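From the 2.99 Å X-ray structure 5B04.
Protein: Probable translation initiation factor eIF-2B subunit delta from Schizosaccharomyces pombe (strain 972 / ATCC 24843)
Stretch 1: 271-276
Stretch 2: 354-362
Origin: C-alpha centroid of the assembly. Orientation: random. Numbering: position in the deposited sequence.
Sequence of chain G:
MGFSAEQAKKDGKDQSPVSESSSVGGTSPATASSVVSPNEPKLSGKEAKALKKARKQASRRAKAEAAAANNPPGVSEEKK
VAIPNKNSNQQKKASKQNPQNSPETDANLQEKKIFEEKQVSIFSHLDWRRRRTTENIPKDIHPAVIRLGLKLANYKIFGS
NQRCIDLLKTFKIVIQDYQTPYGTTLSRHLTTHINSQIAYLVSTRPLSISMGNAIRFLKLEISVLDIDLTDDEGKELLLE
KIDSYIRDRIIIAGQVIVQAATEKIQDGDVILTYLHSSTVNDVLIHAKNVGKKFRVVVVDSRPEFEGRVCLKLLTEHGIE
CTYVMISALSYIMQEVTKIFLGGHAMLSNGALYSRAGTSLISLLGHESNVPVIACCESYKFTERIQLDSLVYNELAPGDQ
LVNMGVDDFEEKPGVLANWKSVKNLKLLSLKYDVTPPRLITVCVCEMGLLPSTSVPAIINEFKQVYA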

ATOM      1  N   ILE G 271     -19.818  25.039   1.746  1.00 57.86           N
ATOM      2  CA  ILE G 271     -19.062  24.430   2.833  1.00 44.98           C
ATOM      3  C   ILE G 271     -19.587  23.052   3.224  1.00 44.15           C
ATOM      4  O   ILE G 271     -20.788  22.863   3.410  1.00 54.54           O
ATOM      5  N   LEU G 272     -18.674  22.093   3.348  1.00 47.12           N
ATOM      6  CA  LEU G 272     -19.039  20.729   3.709  1.00 49.76           C
ATOM      7  C   LEU G 272     -18.748  20.444   5.178  1.00 54.59           C
ATOM      8  O   LEU G 272     -17.603  20.520   5.620  1.00 56.99           O
ATOM      9  N   THR G 273     -19.763  20.025   5.902  1.00 49.98           N
ATOM     10  CA  THR G 273     -19.566  19.566   7.246  1.00 60.96           C
ATOM     11  C   THR G 273     -20.047  18.158   7.320  1.00 58.44           C
ATOM     12  O   THR G 273     -21.035  17.842   6.721  1.00 49.62           O
ATOM     13  N   TYR G 274     -19.350  17.313   8.057  1.00 52.88           N
ATOM     14  CA  TYR G 274     -19.708  15.922   8.138  1.00 54.14           C
ATOM     15  C   TYR G 274     -20.301  15.706   9.509  1.00 48.60           C
ATOM     16  O   TYR G 274     -19.812  16.193  10.482  1.00 63.14           O
ATOM     17  N   LEU G 275     -21.363  14.937   9.572  1.00 54.48           N
ATOM     18  CA  LEU G 275     -21.987  14.604  10.822  1.00 57.98           C
ATOM     19  C   LEU G 275     -22.552  15.727  11.675  1.00 63.03           C
ATOM     20  O   LEU G 275     -23.285  16.538  11.186  1.00 74.07           O
ATOM     21  N   HIS G 276     -22.238  15.746  12.956  1.00 61.58           N
ATOM     22  CA  HIS G 276     -22.812  16.705  13.833  1.00 64.39           C
ATOM     23  C   HIS G 276     -21.640  17.112  14.693  1.00 68.76           C
ATOM     24  O   HIS G 276     -21.265  16.385  15.570  1.00 59.08           O
ATOM     25  N   SER G 354     -10.858  11.801  14.187  1.00 59.52           N
ATOM     26  CA  SER G 354     -12.268  12.146  14.328  1.00 58.35           C
ATOM     27  C   SER G 354     -13.171  10.964  13.992  1.00 60.10           C
ATOM     28  O   SER G 354     -12.743   9.812  14.052  1.00 61.07           O
ATOM     29  N   ARG G 355     -14.419  11.257  13.635  1.00 70.01           N
ATOM     30  CA  ARG G 355     -15.411  10.219  13.366  1.00 53.67           C
ATOM     31  C   ARG G 355     -15.043   9.349  12.165  1.00 57.88           C
ATOM     32  O   ARG G 355     -14.255   9.754  11.311  1.00 51.11           O
ATOM     33  N   ALA G 356     -15.651   8.167  12.107  1.00 64.90           N
ATOM     34  CA  ALA G 356     -15.233   7.071  11.229  1.00 53.34           C
ATOM     35  C   ALA G 356     -15.076   7.406   9.741  1.00 62.97           C
ATOM     36  O   ALA G 356     -14.253   6.797   9.059  1.00 70.25           O
ATOM     37  N   GLY G 357     -15.859   8.351   9.232  1.00 45.38           N
ATOM     38  CA  GLY G 357     -15.833   8.641   7.809  1.00 56.12           C
ATOM     39  C   GLY G 357     -15.027   9.865   7.418  1.00 64.41           C
ATOM     40  O   GLY G 357     -14.956  10.220   6.240  1.00 41.53           O
ATOM     41  N   THR G 358     -14.405  10.499   8.406  1.00 56.43           N
ATOM     42  CA  THR G 358     -13.743  11.788   8.214  1.00 49.48           C
ATOM     43  C   THR G 358     -12.578  11.739   7.220  1.00 52.53           C
ATOM     44  O   THR G 358     -12.384  12.675   6.442  1.00 47.65           O
ATOM     45  N   SER G 359     -11.808  10.656   7.243  1.00 53.56           N
ATOM     46  CA  SER G 359     -10.677  10.512   6.327  1.00 49.53           C
ATOM     47  C   SER G 359     -11.136  10.448   4.876  1.00 51.97           C
ATOM     48  O   SER G 359     -10.472  10.978   3.984  1.00 48.40           O
ATOM     49  N   LEU G 360     -12.267   9.790   4.645  1.00 53.34           N
ATOM     50  CA  LEU G 360     -12.840   9.704   3.308  1.00 49.86           C
ATOM     51  C   LEU G 360     -13.252  11.086   2.814  1.00 50.75           C
ATOM     52  O   LEU G 360     -13.083  11.411   1.639  1.00 43.58           O
ATOM     53  N   ILE G 361     -13.791  11.895   3.723  1.00 49.17           N
ATOM     54  CA  ILE G 361     -14.135  13.277   3.415  1.00 46.77           C
ATOM     55  C   ILE G 361     -12.892  14.041   2.974  1.00 48.22           C
ATOM     56  O   ILE G 361     -12.897  14.726   1.951  1.00 50.38           O
ATOM     57  N   SER G 362     -11.825  13.903   3.751  1.00 42.12           N
ATOM     58  CA  SER G 362     -10.584  14.623   3.499  1.00 44.08           C
ATOM     59  C   SER G 362      -9.855  14.102   2.265  1.00 51.19           C
ATOM     60  O   SER G 362      -9.199  14.865   1.555  1.00 58.05           O
TER

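Tyr-274 and Ile-361 dominate this contact, having 91 and 65 Å² covered by the opposing stretch out of 287 Å² buried in total. The backbones set the spacing: strand 271-274 and helix 358-362 run nearly antiparallel (163°), with axes 9.9 Å apart at closest approach, a gap that side chains must fill.

Along the strand the CA-to-CB bonds alternate. Leu-272 and Tyr-274 point toward the second stretch, whereas Thr-273 points away and makes no contact with it. Tyr-274 adopts chi1 t (171°) with chi2 at 51°, which extends its ring to the turn preceding the helix. Ile-361, with both chi1 and chi2 in m, lies over one face of that ring: its CG1 is 4.2 Å from the Tyr-274 ring centroid and 26° off the normal, the geometry of a CH-pi contact. The same side chain also reaches Leu-272 (chi1 t, chi2 t), where Leu-272 CD2 lies 3.8 Å from Ile-361 CG2, so one isoleucine packs against both inward-pointing strand residues.

The phenol end of Tyr-274 meets the type I turn from Arg-355 to Thr-358. Its OH lies 3.2 Å from Gly-357 CA, an approach that depends on the glycine: an ideally placed CB there would fall 2.2 Å from Tyr-274 OH and clash. Further round the ring, Tyr-274 CE2 comes within 3.5 Å of Thr-358 N. Thr-358 N donates to Arg-355 O (3.0 Å), as does Thr-358 OG1 (2.7 Å), so backbone and side chain together brace the turn.

Beyond the strand, Leu-275 (chi1 m, chi2 t) places CD1 3.8 Å from Arg-355 CB. This contact uses the base of the arginine side chain; its NE and NH1 are hydrogen-bonded elsewhere in the structure. No clear hydrogen bond joins the two stretches, and the interface is chiefly one of van der Waals packing.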

ATOM      1  CB  ILE G 271     -19.068  25.348   4.068  1.00 57.64           C
ATOM      2  CG1 ILE G 271     -18.407  26.684   3.726  1.00 65.70           C
ATOM      3  CG2 ILE G 271     -18.368  24.685   5.240  1.00 56.69           C
ATOM      4  CD1 ILE G 271     -18.442  27.688   4.849  1.00 72.13           C
ATOM      5  CB  LEU G 272     -18.293  19.726   2.820  1.00 47.02           C
ATOM      6  CG  LEU G 272     -18.765  18.267   2.759  1.00 48.98           C
ATOM      7  CD1 LEU G 272     -18.270  17.618   1.480  1.00 51.95           C
ATOM      8  CD2 LEU G 272     -18.300  17.455   3.963  1.00 49.88           C
ATOM      9  CB  THR G 273     -20.385  20.364   8.226  1.00 58.00           C
ATOM     10  OG1 THR G 273     -20.291  19.753   9.509  1.00 60.04           O
ATOM     11  CG2 THR G 273     -21.789  20.363   7.803  1.00 54.94           C
ATOM     12  CB  TYR G 274     -18.498  15.100   7.754  1.00 40.41           C
ATOM     13  CG  TYR G 274     -18.608  13.630   7.972  1.00 44.10           C
ATOM     14  CD1 TYR G 274     -19.666  12.912   7.502  1.00 59.89           C
ATOM     15  CD2 TYR G 274     -17.638  12.966   8.626  1.00 45.52           C
ATOM     16  CE1 TYR G 274     -19.749  11.564   7.704  1.00 57.80           C
ATOM     17  CE2 TYR G 274     -17.721  11.629   8.836  1.00 51.46           C
ATOM     18  CZ  TYR G 274     -18.774  10.941   8.370  1.00 55.92           C
ATOM     19  OH  TYR G 274     -18.817   9.611   8.584  1.00 56.77           O
ATOM     20  CB  LEU G 275     -21.054  13.658  11.506  1.00 52.04           C
ATOM     21  CG  LEU G 275     -20.973  12.409  10.649  1.00 54.00           C
ATOM     22  CD1 LEU G 275     -19.959  11.442  11.189  1.00 45.65           C
ATOM     23  CD2 LEU G 275     -22.309  11.730  10.597  1.00 62.43           C
ATOM     24  CB  HIS G 276     -23.921  16.254  14.746  1.00 65.35           C
ATOM     25  CG  HIS G 276     -24.536  17.317  15.588  1.00 73.43           C
ATOM     26  ND1 HIS G 276     -24.903  18.542  15.095  1.00 79.02           N
ATOM     27  CD2 HIS G 276     -24.884  17.320  16.891  1.00 78.98           C
ATOM     28  CE1 HIS G 276     -25.427  19.265  16.062  1.00 78.78           C
ATOM     29  NE2 HIS G 276     -25.431  18.544  17.161  1.00 76.88           N
ATOM     30  CB  SER G 354     -12.615  13.342  13.440  1.00 57.47           C
ATOM     31  OG  SER G 354     -13.972  13.718  13.603  1.00 75.84           O
ATOM     32  CB  ARG G 355     -16.790  10.846  13.157  1.00 49.90           C
ATOM     33  CG  ARG G 355     -17.390  11.458  14.416  1.00 62.40           C
ATOM     34  CD  ARG G 355     -17.459  10.445  15.553  1.00 64.91           C
ATOM     35  NE  ARG G 355     -18.028   9.169  15.125  1.00 75.93           N
ATOM     36  CZ  ARG G 355     -19.326   8.883  15.146  1.00 84.92           C
ATOM     37  NH1 ARG G 355     -20.200   9.782  15.575  1.00 76.99           N
ATOM     38  NH2 ARG G 355     -19.750   7.695  14.735  1.00 91.82           N
ATOM     39  CB  ALA G 356     -16.207   5.911  11.379  1.00 76.38           C
ATOM     40  CB  THR G 358     -13.232  12.339   9.558  1.00 57.65           C
ATOM     41  OG1 THR G 358     -14.297  12.318  10.516  1.00 50.96           O
ATOM     42  CG2 THR G 358     -12.730  13.763   9.399  1.00 47.65           C
ATOM     43  CB  SER G 359      -9.867   9.264   6.663  1.00 52.08           C
ATOM     44  OG  SER G 359     -10.696   8.118   6.629  1.00 51.98           O
ATOM     45  CB  LEU G 360     -14.037   8.753   3.292  1.00 33.06           C
ATOM     46  CG  LEU G 360     -13.694   7.262   3.310  1.00 45.07           C
ATOM     47  CD1 LEU G 360     -14.946   6.420   3.490  1.00 50.69           C
ATOM     48  CD2 LEU G 360     -12.961   6.870   2.036  1.00 30.02           C
ATOM     49  CB  ILE G 361     -14.763  13.996   4.628  1.00 48.78           C
ATOM     50  CG1 ILE G 361     -16.000  13.246   5.127  1.00 46.33           C
ATOM     51  CG2 ILE G 361     -15.110  15.435   4.278  1.00 44.16           C
ATOM     52  CD1 ILE G 361     -17.180  13.316   4.185  1.00 52.99           C
ATOM     53  CB  SER G 362      -9.668  14.534   4.719  1.00 45.53           C
ATOM     54  OG  SER G 362     -10.365  14.884   5.903  1.00 49.18           O
TER